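PDB 2XFH: erythromycin C-12 hydroxylase from Saccharopolyspora erythraea, which hydroxylates the macrolactone ring of erythromycin D at C-12 to give erythromycin C, a haem-dependent monooxygenase step in erythromycin biosynthesis. Local coordinates for residues 284-289 / 314-319; 383-388 / 396-401; 96-101 / 222-227. The protein carries 1 engineered substitution. All coordinates share one frame; numbering follows the deposited sequence. Where two conformers were deposited one is given.

Contact 1: 284-289 / 314-319. With CL6 (1-[(2-chlorophenyl)(diphenyl)methyl]-1H-imidazole), chain C; HEM (protoporphyrin IX containing Fe), chain B.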
loop_
_atom_site.group_PDB
_atom_site.type_symbol
_atom_site.label_atom_id
_atom_site.label_comp_id
_atom_site.label_asym_id
_atom_site.label_seq_id
_atom_site.Cartn_x
_atom_site.Cartn_y
_atom_site.Cartn_z
ATOM N N TYR A 284 7.555 10.950 2.285
ATOM C CA TYR A 284 8.716 10.805 3.142
ATOM C C TYR A 284 9.018 9.341 3.475
ATOM O O TYR A 284 10.191 8.936 3.545
ATOM C CB TYR A 284 8.405 11.589 4.395
ATOM C CG TYR A 284 9.572 11.823 5.304
ATOM C CD1 TYR A 284 10.538 12.754 4.984
ATOM C CD2 TYR A 284 9.663 11.154 6.521
ATOM C CE1 TYR A 284 11.615 13.005 5.838
ATOM C CE2 TYR A 284 10.723 11.403 7.391
ATOM C CZ TYR A 284 11.698 12.306 7.031
ATOM O OH TYR A 284 12.749 12.529 7.895
ATOM N N ARG A 285 7.950 8.565 3.686
ATOM C CA ARG A 285 8.031 7.137 4.078
ATOM C C ARG A 285 6.981 6.319 3.301
ATOM O O ARG A 285 6.003 5.819 3.890
ATOM C CB ARG A 285 7.863 6.942 5.588
ATOM C CG ARG A 285 9.149 7.281 6.452
ATOM C CD ARG A 285 8.973 7.019 7.949
ATOM N NE ARG A 285 10.264 7.173 8.657
ATOM C CZ ARG A 285 10.509 7.982 9.682
ATOM N NH1 ARG A 285 9.557 8.766 10.206
ATOM N NH2 ARG A 285 11.749 8.010 10.185
ATOM N N PRO A 286 7.199 6.174 1.990
ATOM C CA PRO A 286 6.250 5.441 1.132
ATOM C C PRO A 286 6.146 4.000 1.621
ATOM O O PRO A 286 7.180 3.358 1.793
ATOM C CB PRO A 286 6.919 5.498 -0.245
ATOM C CG PRO A 286 8.438 5.738 0.055
ATOM C CD PRO A 286 8.337 6.706 1.210
ATOM N N PRO A 287 4.909 3.498 1.858
ATOM C CA PRO A 287 4.758 2.086 2.218
ATOM C C PRO A 287 5.493 1.110 1.279
ATOM O O PRO A 287 6.093 0.154 1.787
ATOM C CB PRO A 287 3.240 1.880 2.196
ATOM C CG PRO A 287 2.700 3.246 2.624
ATOM C CD PRO A 287 3.599 4.183 1.820
ATOM N N PHE A 288 5.474 1.362 -0.037
ATOM C CA PHE A 288 6.243 0.589 -1.025
ATOM C C PHE A 288 7.394 1.387 -1.644
ATOM O O PHE A 288 7.186 2.184 -2.580
ATOM C CB PHE A 288 5.330 0.070 -2.144
ATOM C CG PHE A 288 4.163 -0.713 -1.636
ATOM C CD1 PHE A 288 2.890 -0.173 -1.655
ATOM C CD2 PHE A 288 4.358 -1.964 -1.090
ATOM C CE1 PHE A 288 1.809 -0.865 -1.167
ATOM C CE2 PHE A 288 3.275 -2.695 -0.606
ATOM C CZ PHE A 288 1.997 -2.142 -0.642
ATOM N N PRO A 289 8.615 1.173 -1.151
ATOM C CA PRO A 289 9.770 1.872 -1.727
ATOM C C PRO A 289 10.103 1.544 -3.190
ATOM O O PRO A 289 10.783 2.338 -3.843
ATOM C CB PRO A 289 10.953 1.416 -0.837
ATOM C CG PRO A 289 10.362 0.839 0.354
ATOM C CD PRO A 289 9.021 0.266 -0.059
ATOM N N THR A 314 12.099 0.286 -9.950
ATOM C CA THR A 314 11.988 1.737 -9.783
ATOM C C THR A 314 11.863 2.075 -8.310
ATOM O O THR A 314 10.900 1.712 -7.679
ATOM C CB THR A 314 10.792 2.329 -10.556
ATOM O OG1 THR A 314 9.577 1.653 -10.184
ATOM C CG2 THR A 314 11.017 2.231 -12.074
ATOM N N TRP A 315 12.858 2.762 -7.772
ATOM C CA TRP A 315 12.875 3.090 -6.367
ATOM C C TRP A 315 12.112 4.378 -6.093
ATOM O O TRP A 315 12.688 5.477 -6.134
ATOM C CB TRP A 315 14.308 3.192 -5.846
ATOM C CG TRP A 315 14.975 1.874 -5.673
ATOM C CD1 TRP A 315 15.639 1.156 -6.623
ATOM C CD2 TRP A 315 15.032 1.107 -4.466
ATOM N NE1 TRP A 315 16.106 -0.026 -6.076
ATOM C CE2 TRP A 315 15.754 -0.071 -4.752
ATOM C CE3 TRP A 315 14.538 1.305 -3.166
ATOM C CZ2 TRP A 315 16.013 -1.047 -3.776
ATOM C CZ3 TRP A 315 14.794 0.331 -2.197
ATOM C CH2 TRP A 315 15.534 -0.821 -2.513
ATOM N N VAL A 316 10.809 4.233 -5.856
ATOM C CA VAL A 316 9.944 5.338 -5.367
ATOM C C VAL A 316 10.538 6.057 -4.138
ATOM O O VAL A 316 10.504 7.302 -4.034
ATOM C CB VAL A 316 8.524 4.780 -5.010
ATOM C CG1 VAL A 316 7.750 5.729 -4.066
ATOM C CG2 VAL A 316 7.744 4.502 -6.280
ATOM N N LEU A 317 11.074 5.285 -3.206
ATOM C CA LEU A 317 11.725 5.860 -2.035
ATOM C C LEU A 317 12.853 6.829 -2.408
ATOM O O LEU A 317 12.923 7.924 -1.845
ATOM C CB LEU A 317 12.200 4.764 -1.066
ATOM C CG LEU A 317 12.874 5.248 0.236
ATOM C CD1 LEU A 317 11.990 6.244 1.027
ATOM C CD2 LEU A 317 13.223 4.026 1.093
ATOM N N SER A 318 13.689 6.453 -3.378
ATOM C CA SER A 318 14.822 7.285 -3.797
ATOM C C SER A 318 14.335 8.511 -4.549
ATOM O O SER A 318 14.819 9.616 -4.327
ATOM C CB SER A 318 15.765 6.465 -4.678
ATOM O OG SER A 318 16.960 7.167 -4.984
ATOM N N ALA A 319 13.352 8.307 -5.420
ATOM C CA ALA A 319 12.773 9.381 -6.205
ATOM C C ALA A 319 12.130 10.455 -5.306
ATOM O O ALA A 319 12.273 11.668 -5.541
ATOM C CB ALA A 319 11.721 8.788 -7.212
HETATM CL CLAY CL6 C . -2.050 -5.896 -2.282
HETATM C CAX CL6 C . -0.274 -5.909 -2.084
HETATM C CAV CL6 C . 0.217 -6.681 -1.027
HETATM C CAT CL6 C . 1.590 -6.754 -0.793
HETATM C CAS CL6 C . 2.472 -6.035 -1.597
HETATM C CAU CL6 C . 1.975 -5.265 -2.662
HETATM C CAW CL6 C . 0.598 -5.189 -2.922
HETATM C CAR CL6 C . 0.105 -4.317 -4.070
HETATM C CAC CL6 C . -0.841 -5.142 -4.917
HETATM C CAE CL6 C . -2.034 -4.620 -5.385
HETATM C CAF CL6 C . -2.930 -5.378 -6.145
HETATM C CAD CL6 C . -2.591 -6.685 -6.470
HETATM C CAB CL6 C . -1.397 -7.226 -6.007
HETATM C CAA CL6 C . -0.516 -6.470 -5.245
HETATM N NAO CL6 C . -0.635 -3.122 -3.515
HETATM C CAM CL6 C . -0.965 -2.091 -4.268
HETATM N NAN CL6 C . -1.654 -1.255 -3.456
HETATM C CAQ CL6 C . -1.725 -1.785 -2.214
HETATM C CAP CL6 C . -1.080 -3.024 -2.261
HETATM C CAL CL6 C . 1.294 -3.812 -4.887
HETATM C CAK CL6 C . 2.103 -2.779 -4.374
HETATM C CAI CL6 C . 3.192 -2.310 -5.112
HETATM C CAG CL6 C . 3.497 -2.875 -6.355
HETATM C CAH CL6 C . 2.704 -3.907 -6.881
HETATM C CAJ CL6 C . 1.612 -4.365 -6.142
HETATM C CHA HEM B . -1.549 -0.162 -7.457
HETATM C CHB HEM B . 0.510 1.842 -3.587
HETATM C CHC HEM B . -3.555 1.511 -1.042
HETATM C CHD HEM B . -5.333 -1.223 -4.623
HETATM C C1A HEM B . -0.661 0.478 -6.643
HETATM C C2A HEM B . 0.645 0.942 -7.009
HETATM C C3A HEM B . 1.223 1.472 -5.936
HETATM C C4A HEM B . 0.281 1.370 -4.856
HETATM C CMA HEM B . 2.637 2.144 -5.865
HETATM C CAA HEM B . 1.237 0.861 -8.421
HETATM C CBA HEM B . 1.843 -0.495 -8.719
HETATM C CGA HEM B . 2.465 -0.508 -10.096
HETATM O O1A HEM B . 2.585 0.548 -10.766
HETATM O O2A HEM B . 2.938 -1.582 -10.531
HETATM C C1B HEM B . -0.397 1.978 -2.579
HETATM C C2B HEM B . -0.203 2.666 -1.310
HETATM C C3B HEM B . -1.360 2.555 -0.614
HETATM C C4B HEM B . -2.286 1.820 -1.428
HETATM C CMB HEM B . 1.084 3.374 -0.828
HETATM C CAB HEM B . -1.776 3.073 0.787
HETATM C CBB HEM B . -1.173 4.052 1.493
HETATM C C1C HEM B . -4.411 0.721 -1.774
HETATM C C2C HEM B . -5.757 0.347 -1.405
HETATM C C3C HEM B . -6.240 -0.395 -2.413
HETATM C C4C HEM B . -5.221 -0.531 -3.427
HETATM C CMC HEM B . -6.493 0.776 -0.123
HETATM C CAC HEM B . -7.633 -0.989 -2.437
HETATM C CBC HEM B . -8.213 -1.187 -3.637
HETATM C C1D HEM B . -4.533 -1.196 -5.731
HETATM C C2D HEM B . -4.792 -1.852 -6.994
HETATM C C3D HEM B . -3.578 -1.546 -7.851
HETATM C C4D HEM B . -2.730 -0.707 -7.039
HETATM C CMD HEM B . -6.004 -2.718 -7.414
HETATM C CAD HEM B . -3.314 -1.935 -9.294
HETATM C CBD HEM B . -3.733 -0.712 -10.149
HETATM C CGD HEM B . -3.436 -1.010 -11.602
HETATM O O1D HEM B . -2.597 -1.922 -11.893
HETATM O O2D HEM B . -4.039 -0.341 -12.491
HETATM N NA HEM B . -0.865 0.751 -5.311
HETATM N NB HEM B . -1.660 1.478 -2.628
HETATM N NC HEM B . -4.119 0.191 -3.006
HETATM N ND HEM B . -3.320 -0.533 -5.813
HETATM FE FE HEM B . -2.497 0.518 -4.210
#

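Contact 2: 383-388 / 396-401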
loop_
_atom_site.group_PDB
_atom_site.type_symbol
_atom_site.label_atom_id
_atom_site.label_comp_id
_atom_site.label_asym_id
_atom_site.label_seq_id
_atom_site.Cartn_x
_atom_site.Cartn_y
_atom_site.Cartn_z
ATOM N N ASP A 383 9.406 -0.280 25.046
ATOM C CA ASP A 383 8.824 -1.417 24.321
ATOM C C ASP A 383 9.455 -1.536 22.941
ATOM O O ASP A 383 9.277 -0.635 22.101
ATOM C CB ASP A 383 7.312 -1.176 24.152
ATOM C CG ASP A 383 6.511 -2.461 23.884
ATOM O OD1 ASP A 383 5.319 -2.492 24.278
ATOM O OD2 ASP A 383 7.043 -3.423 23.285
ATOM N N GLU A 384 10.192 -2.619 22.684
ATOM C CA GLU A 384 10.465 -2.951 21.282
ATOM C C GLU A 384 9.751 -4.203 20.775
ATOM O O GLU A 384 10.371 -5.228 20.462
ATOM C CB GLU A 384 11.946 -2.925 20.877
ATOM C CG GLU A 384 12.094 -2.397 19.429
ATOM C CD GLU A 384 13.195 -3.064 18.621
ATOM O OE1 GLU A 384 14.291 -2.467 18.517
ATOM O OE2 GLU A 384 12.962 -4.168 18.067
ATOM N N ARG A 385 8.424 -4.095 20.734
ATOM C CA ARG A 385 7.614 -4.980 19.911
ATOM C C ARG A 385 7.629 -4.397 18.495
ATOM O O ARG A 385 6.938 -4.873 17.591
ATOM C CB ARG A 385 6.190 -5.069 20.454
ATOM C CG ARG A 385 5.443 -6.314 20.016
ATOM C CD ARG A 385 3.959 -6.129 20.191
ATOM N NE ARG A 385 3.212 -7.340 19.862
ATOM C CZ ARG A 385 1.888 -7.400 19.795
ATOM N NH1 ARG A 385 1.160 -6.312 20.021
ATOM N NH2 ARG A 385 1.291 -8.543 19.487
ATOM N N LEU A 386 8.469 -3.379 18.314
ATOM C CA LEU A 386 8.644 -2.631 17.063
ATOM C C LEU A 386 9.564 -3.336 16.068
ATOM O O LEU A 386 10.767 -3.006 15.959
ATOM C CB LEU A 386 9.235 -1.257 17.383
ATOM C CG LEU A 386 8.916 -0.081 16.471
ATOM C CD1 LEU A 386 7.827 0.721 17.107
ATOM C CD2 LEU A 386 10.133 0.781 16.278
ATOM N N ARG A 387 9.003 -4.292 15.333
ATOM C CA ARG A 387 9.759 -5.069 14.356
ATOM C C ARG A 387 9.480 -4.583 12.933
ATOM O O ARG A 387 8.375 -4.790 12.416
ATOM C CB ARG A 387 9.404 -6.551 14.487
ATOM C CG ARG A 387 9.220 -7.023 15.934
ATOM C CD ARG A 387 8.721 -8.460 16.024
ATOM N NE ARG A 387 7.451 -8.677 15.326
ATOM C CZ ARG A 387 7.321 -9.396 14.215
ATOM N NH1 ARG A 387 8.382 -9.980 13.660
ATOM N NH2 ARG A 387 6.127 -9.543 13.657
ATOM N N HIS A 388 10.479 -3.952 12.314
ATOM C CA HIS A 388 10.377 -3.448 10.938
ATOM C C HIS A 388 10.202 -4.593 9.952
ATOM O O HIS A 388 10.763 -5.677 10.152
ATOM C CB HIS A 388 11.621 -2.631 10.577
ATOM C CG HIS A 388 11.673 -1.283 11.233
ATOM N ND1 HIS A 388 11.539 -0.107 10.530
ATOM C CD2 HIS A 388 11.847 -0.928 12.529
ATOM C CE1 HIS A 388 11.620 0.915 11.363
ATOM N NE2 HIS A 388 11.804 0.443 12.583
ATOM N N THR A 396 6.685 -0.808 10.065
ATOM C CA THR A 396 6.705 -1.782 11.160
ATOM C C THR A 396 5.425 -2.598 11.298
ATOM O O THR A 396 4.335 -2.104 11.079
ATOM C CB THR A 396 7.037 -1.109 12.507
ATOM O OG1 THR A 396 6.039 -0.132 12.832
ATOM C CG2 THR A 396 8.397 -0.424 12.427
ATOM N N ARG A 397 5.582 -3.849 11.710
ATOM C CA ARG A 397 4.469 -4.756 11.934
ATOM C C ARG A 397 3.656 -4.360 13.162
ATOM O O ARG A 397 2.450 -4.599 13.195
ATOM C CB ARG A 397 4.990 -6.193 12.064
ATOM C CG ARG A 397 3.960 -7.220 12.483
ATOM C CD ARG A 397 2.869 -7.446 11.417
ATOM N NE ARG A 397 1.862 -8.385 11.918
ATOM C CZ ARG A 397 0.893 -8.106 12.794
ATOM N NH1 ARG A 397 0.719 -6.884 13.310
ATOM N NH2 ARG A 397 0.076 -9.078 13.160
ATOM N N HIS A 398 4.299 -3.755 14.165
ATOM C CA HIS A 398 3.598 -3.229 15.340
ATOM C C HIS A 398 4.094 -1.825 15.597
ATOM O O HIS A 398 5.148 -1.440 15.077
ATOM C CB HIS A 398 3.827 -4.105 16.587
ATOM C CG HIS A 398 3.350 -5.518 16.424
ATOM N ND1 HIS A 398 2.039 -5.891 16.630
ATOM C CD2 HIS A 398 4.003 -6.640 16.043
ATOM C CE1 HIS A 398 1.906 -7.179 16.380
ATOM N NE2 HIS A 398 3.083 -7.657 16.024
ATOM N N LEU A 399 3.329 -1.066 16.374
ATOM C CA LEU A 399 3.745 0.251 16.835
ATOM C C LEU A 399 3.231 0.475 18.258
ATOM O O LEU A 399 2.116 0.981 18.464
ATOM C CB LEU A 399 3.259 1.365 15.884
ATOM C CG LEU A 399 4.003 2.689 16.062
ATOM C CD1 LEU A 399 5.377 2.573 15.410
ATOM C CD2 LEU A 399 3.220 3.875 15.495
ATOM N N PRO A 400 4.022 0.049 19.268
ATOM C CA PRO A 400 3.679 0.406 20.654
ATOM C C PRO A 400 3.657 1.932 20.825
ATOM O O PRO A 400 4.642 2.617 20.522
ATOM C CB PRO A 400 4.826 -0.196 21.478
ATOM C CG PRO A 400 5.395 -1.299 20.594
ATOM C CD PRO A 400 5.217 -0.813 19.172
ATOM N N VAL A 401 2.544 2.453 21.305
ATOM C CA VAL A 401 2.377 3.899 21.519
ATOM C C VAL A 401 1.936 4.206 22.950
ATOM O O VAL A 401 1.496 3.313 23.705
ATOM C CB VAL A 401 1.353 4.564 20.520
ATOM C CG1 VAL A 401 1.889 4.582 19.135
ATOM C CG2 VAL A 401 -0.058 3.904 20.582
HETATM O O HOH W 1 3.330 -10.295 15.359
#

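Contact 3: 96-101 / 222-227. With HEM (protoporphyrin IX containing Fe), chain B.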
loop_
_atom_site.group_PDB
_atom_site.type_symbol
_atom_site.label_atom_id
_atom_site.label_comp_id
_atom_site.label_asym_id
_atom_site.label_seq_id
_atom_site.Cartn_x
_atom_site.Cartn_y
_atom_site.Cartn_z
ATOM N N ARG A 96 -6.395 -1.391 -19.705
ATOM C CA ARG A 96 -7.474 -0.415 -19.712
ATOM C C ARG A 96 -8.845 -1.097 -19.652
ATOM O O ARG A 96 -9.761 -0.638 -18.943
ATOM C CB ARG A 96 -7.360 0.467 -20.977
ATOM C CG ARG A 96 -8.473 1.478 -21.200
ATOM C CD ARG A 96 -8.672 2.399 -20.023
ATOM N NE ARG A 96 -9.300 3.656 -20.432
ATOM C CZ ARG A 96 -9.990 4.468 -19.633
ATOM N NH1 ARG A 96 -10.166 4.183 -18.346
ATOM N NH2 ARG A 96 -10.513 5.580 -20.133
ATOM N N ALA A 97 -8.986 -2.197 -20.380
ATOM C CA ALA A 97 -10.292 -2.816 -20.497
ATOM C C ALA A 97 -10.713 -3.388 -19.138
ATOM O O ALA A 97 -11.828 -3.120 -18.686
ATOM C CB ALA A 97 -10.307 -3.887 -21.613
ATOM N N LEU A 98 -9.806 -4.114 -18.467
ATOM C CA LEU A 98 -10.117 -4.707 -17.152
ATOM C C LEU A 98 -10.279 -3.686 -16.010
ATOM O O LEU A 98 -11.193 -3.786 -15.210
ATOM C CB LEU A 98 -9.099 -5.794 -16.790
ATOM C CG LEU A 98 -9.279 -6.627 -15.501
ATOM C CD1 LEU A 98 -10.632 -7.318 -15.477
ATOM C CD2 LEU A 98 -8.196 -7.674 -15.360
ATOM N N ARG A 99 -9.393 -2.699 -15.926
ATOM C CA ARG A 99 -9.569 -1.640 -14.930
ATOM C C ARG A 99 -10.890 -0.859 -15.110
ATOM O O ARG A 99 -11.502 -0.416 -14.140
ATOM C CB ARG A 99 -8.348 -0.716 -14.909
ATOM C CG ARG A 99 -8.477 0.477 -13.959
ATOM C CD ARG A 99 -7.096 1.050 -13.659
ATOM N NE ARG A 99 -7.199 2.270 -12.867
ATOM C CZ ARG A 99 -6.270 2.696 -12.006
ATOM N NH1 ARG A 99 -5.162 1.996 -11.821
ATOM N NH2 ARG A 99 -6.468 3.826 -11.329
ATOM N N LYS A 100 -11.358 -0.736 -16.350
ATOM C CA LYS A 100 -12.684 -0.187 -16.602
ATOM C C LYS A 100 -13.819 -1.000 -15.951
ATOM O O LYS A 100 -14.721 -0.447 -15.293
ATOM C CB LYS A 100 -12.943 -0.061 -18.105
ATOM C CG LYS A 100 -12.536 1.279 -18.644
ATOM C CD LYS A 100 -12.300 1.178 -20.140
ATOM C CE LYS A 100 -13.424 1.806 -20.887
ATOM N NZ LYS A 100 -13.458 3.257 -20.552
ATOM N N VAL A 101 -13.771 -2.309 -16.138
ATOM C CA VAL A 101 -14.758 -3.218 -15.560
ATOM C C VAL A 101 -14.767 -3.167 -14.028
ATOM O O VAL A 101 -15.806 -3.018 -13.385
ATOM C CB VAL A 101 -14.509 -4.667 -16.026
ATOM C CG1 VAL A 101 -15.564 -5.604 -15.440
ATOM C CG2 VAL A 101 -14.514 -4.731 -17.540
ATOM N N ASP A 222 -18.039 -2.676 -22.323
ATOM C CA ASP A 222 -17.705 -3.121 -23.678
ATOM C C ASP A 222 -17.767 -4.648 -23.804
ATOM O O ASP A 222 -16.843 -5.268 -24.328
ATOM C CB ASP A 222 -16.316 -2.601 -24.098
ATOM C CG ASP A 222 -16.232 -1.073 -24.065
ATOM O OD1 ASP A 222 -17.256 -0.412 -24.366
ATOM O OD2 ASP A 222 -15.160 -0.538 -23.702
ATOM N N GLY A 223 -18.844 -5.240 -23.300
ATOM C CA GLY A 223 -19.040 -6.695 -23.349
ATOM C C GLY A 223 -18.136 -7.557 -22.471
ATOM O O GLY A 223 -18.333 -8.772 -22.392
ATOM N N ARG A 224 -17.147 -6.937 -21.820
ATOM C CA ARG A 224 -16.258 -7.620 -20.858
ATOM C C ARG A 224 -16.873 -7.699 -19.452
ATOM O O ARG A 224 -17.167 -6.654 -18.813
ATOM C CB ARG A 224 -14.898 -6.915 -20.827
ATOM C CG ARG A 224 -13.869 -7.434 -19.808
ATOM C CD ARG A 224 -13.021 -8.583 -20.361
ATOM N NE ARG A 224 -11.655 -8.614 -19.821
ATOM C CZ ARG A 224 -11.254 -9.397 -18.819
ATOM N NH1 ARG A 224 -12.118 -10.203 -18.207
ATOM N NH2 ARG A 224 -9.988 -9.372 -18.418
ATOM N N ALA A 225 -17.083 -8.942 -18.998
ATOM C CA ALA A 225 -17.597 -9.269 -17.681
ATOM C C ALA A 225 -16.558 -10.087 -16.913
ATOM O O ALA A 225 -15.676 -10.711 -17.524
ATOM C CB ALA A 225 -18.878 -10.079 -17.815
ATOM N N LEU A 226 -16.660 -10.081 -15.588
ATOM C CA LEU A 226 -15.763 -10.839 -14.729
ATOM C C LEU A 226 -16.373 -12.193 -14.362
ATOM O O LEU A 226 -17.535 -12.243 -14.007
ATOM C CB LEU A 226 -15.499 -10.069 -13.436
ATOM C CG LEU A 226 -14.978 -8.625 -13.518
ATOM C CD1 LEU A 226 -14.892 -7.941 -12.122
ATOM C CD2 LEU A 226 -13.657 -8.609 -14.190
ATOM N N ASP A 227 -15.591 -13.272 -14.428
ATOM C CA ASP A 227 -16.008 -14.552 -13.833
ATOM C C ASP A 227 -15.669 -14.585 -12.331
ATOM O O ASP A 227 -14.994 -13.679 -11.801
ATOM C CB ASP A 227 -15.425 -15.764 -14.616
ATOM C CG ASP A 227 -13.888 -15.829 -14.572
ATOM O OD1 ASP A 227 -13.296 -15.289 -13.630
ATOM O OD2 ASP A 227 -13.255 -16.442 -15.467
HETATM C CHA HEM B . -1.549 -0.162 -7.457
HETATM C CHB HEM B . 0.510 1.842 -3.587
HETATM C CHC HEM B . -3.555 1.511 -1.042
HETATM C CHD HEM B . -5.333 -1.223 -4.623
HETATM C C1A HEM B . -0.661 0.478 -6.643
HETATM C C2A HEM B . 0.645 0.942 -7.009
HETATM C C3A HEM B . 1.223 1.472 -5.936
HETATM C C4A HEM B . 0.281 1.370 -4.856
HETATM C CMA HEM B . 2.637 2.144 -5.865
HETATM C CAA HEM B . 1.237 0.861 -8.421
HETATM C CBA HEM B . 1.843 -0.495 -8.719
HETATM C CGA HEM B . 2.465 -0.508 -10.096
HETATM O O1A HEM B . 2.585 0.548 -10.766
HETATM O O2A HEM B . 2.938 -1.582 -10.531
HETATM C C1B HEM B . -0.397 1.978 -2.579
HETATM C C2B HEM B . -0.203 2.666 -1.310
HETATM C C3B HEM B . -1.360 2.555 -0.614
HETATM C C4B HEM B . -2.286 1.820 -1.428
HETATM C CMB HEM B . 1.084 3.374 -0.828
HETATM C CAB HEM B . -1.776 3.073 0.787
HETATM C CBB HEM B . -1.173 4.052 1.493
HETATM C C1C HEM B . -4.411 0.721 -1.774
HETATM C C2C HEM B . -5.757 0.347 -1.405
HETATM C C3C HEM B . -6.240 -0.395 -2.413
HETATM C C4C HEM B . -5.221 -0.531 -3.427
HETATM C CMC HEM B . -6.493 0.776 -0.123
HETATM C CAC HEM B . -7.633 -0.989 -2.437
HETATM C CBC HEM B . -8.213 -1.187 -3.637
HETATM C C1D HEM B . -4.533 -1.196 -5.731
HETATM C C2D HEM B . -4.792 -1.852 -6.994
HETATM C C3D HEM B . -3.578 -1.546 -7.851
HETATM C C4D HEM B . -2.730 -0.707 -7.039
HETATM C CMD HEM B . -6.004 -2.718 -7.414
HETATM C CAD HEM B . -3.314 -1.935 -9.294
HETATM C CBD HEM B . -3.733 -0.712 -10.149
HETATM C CGD HEM B . -3.436 -1.010 -11.602
HETATM O O1D HEM B . -2.597 -1.922 -11.893
HETATM O O2D HEM B . -4.039 -0.341 -12.491
HETATM N NA HEM B . -0.865 0.751 -5.311
HETATM N NB HEM B . -1.660 1.478 -2.628
HETATM N NC HEM B . -4.119 0.191 -3.006
HETATM N ND HEM B . -3.320 -0.533 -5.813
HETATM FE FE HEM B . -2.497 0.518 -4.210
#

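Contact 1: 284-289 / 314-319
The carbonyl of Pro289 meets the start of helix 316-320. Its oxygen takes the N-H of Leu317 at 3.0 Å from Leu317 N to Pro289 O, nearly straight at 169°. Val316 N comes even nearer to that oxygen, but its angle is too poor for a hydrogen bond. Trp315, the N-cap residue, adds a CA-H...O contact, with Trp315 CA 3.4 Å from Pro289 O. Through that one oxygen a loop residue meets an N-H of the helix's first turn.

Apolar contacts sit beside this bond. Leu317 lays its CB against Pro289 CB at 3.6 Å, and with CG anti to the backbone N (chi1 -178°) its CD1 reaches the ring of Pro286, 3.7 Å from Pro286 CD. Those two side chains cross at about a right angle. Val316 CG1 fills in against Pro286 CB, and helix 27-40 packs on Leu317 from outside the two segments.

The Phe288 ring leads away toward the haem. One face carries a phenyl of the iron-bound one of two bound azole molecules, with CAK 3.6 Å above the plane over its centre; the ring edge meets haem C1B. The imidazole NAN of that azole binds iron at 2.1 Å. This is the loop that leaves the K helix (274-284) in cytochromes P450 and lines the distal pocket over the haem.

Contact 2: 383-388 / 396-401
Near the chain's end, a loop of the cytochrome P450 fold that often borders the substrate pocket is closed at its base, where His388 and Thr396 form a single backbone bridge. Beside it, Arg397 N donates to Arg387 O at 3.0 Å, almost linear at 174°. Thr396 CG2 sits over the centre of the His388 ring, 3.4 Å from the ring centroid, a CH-pi contact close to the ring normal.

His398 is held between two arginines. In one of its two conformers, the extended chain of Arg385 lays its guanidinium flat on one face, centres 3.7 Å apart and planes 14° from parallel; the opposite face has Arg397 NH1 toward its rim. Asp134 takes His398 ND1, Asp137 pairs with Arg385 and Asp171 with Arg397, so three acids probably offset the positive charge. A water lies in the ring plane, 2.7 Å from His398 NE2.

From here the chain runs into strand 400-402, the middle strand of a three-stranded antiparallel sheet. Leu386 CD1 meets Leu399 CD1 at 3.5 Å, the side chains side by side and pointing the same way. Asp383 lies across the Pro400 ring at about a right angle, while its OD2 accepts Arg385 N in an Asx turn.

Contact 3: 96-101 / 222-227
Leu98 lays its CD1 over one face of the Arg224 guanidinium, 3.6 Å from Arg224 NH2. The two chains cross at a slant, and the arginine gets there by bending at chi2 (88°) and again at chi3. The charge itself is answered from outside the two segments, since Arg224 NH1 forms a salt bridge with Glu230 in the first turn of helix 228-259. The leucine therefore packs on the flat face of the group, which offers no N-H, while NH1 is engaged by the acid.

The same methyl serves a second neighbour: Leu98 CD1 is 3.5 Å from Leu226 CD2, and these two side chains meet at about a right angle. One helical turn on, Val101, in one of its two conformers, splits its branches between two partners. CG1, anti to the backbone N (chi1 -179°), runs tip to tip into Leu226, 3.6 Å from Leu226 CG. CG2 turns to the arginine instead, 3.6 Å from Arg224 CG and 3.5 Å from Arg224 O. Leu98, Val101 and Leu226 thus make a small buried apolar patch, bordered by the aliphatic part of Arg224.

At the outer end, Lys100 and Asp222 carry opposite charges but do not pair, with Lys100 NZ 5.2 Å from Asp222 OD2.

Arg99 faces another way on the helix. Its extended chain brings NH1 to a haem propionate, 2.7 Å from Arg99 NH1 to haem O2D, with the oxygen in the guanidinium plane at its edge; NH1 also donates to Phe352 O. Together with the haem-binding His95 it marks helix 94-103 as the C helix of a cytochrome P450, gripping the haem propionate with one side while another packs on the small beta hairpin that precedes the long helix 228-259.

How the contacts relate
The three contacts are spread across a single P450 chain without touching one another. Contact 3 comes first along the sequence, then contact 1, and contact 2 follows near the C-terminal end. Contacts 1 and 3, centres about 31 Å apart, meet the haem from different parts of the fold, one at the ligand pocket and one at a propionate. Contact 2 is structural packing away from the annotated sites, its centre about 21 Å from that of contact 1 and about 41 Å from that of contact 3; contacts 2 and 3 lie on opposite sides of the chain's centre. Helix 228-259 runs past all three: it begins just after contact 3, and residues of contacts 1 and 2 pack on it.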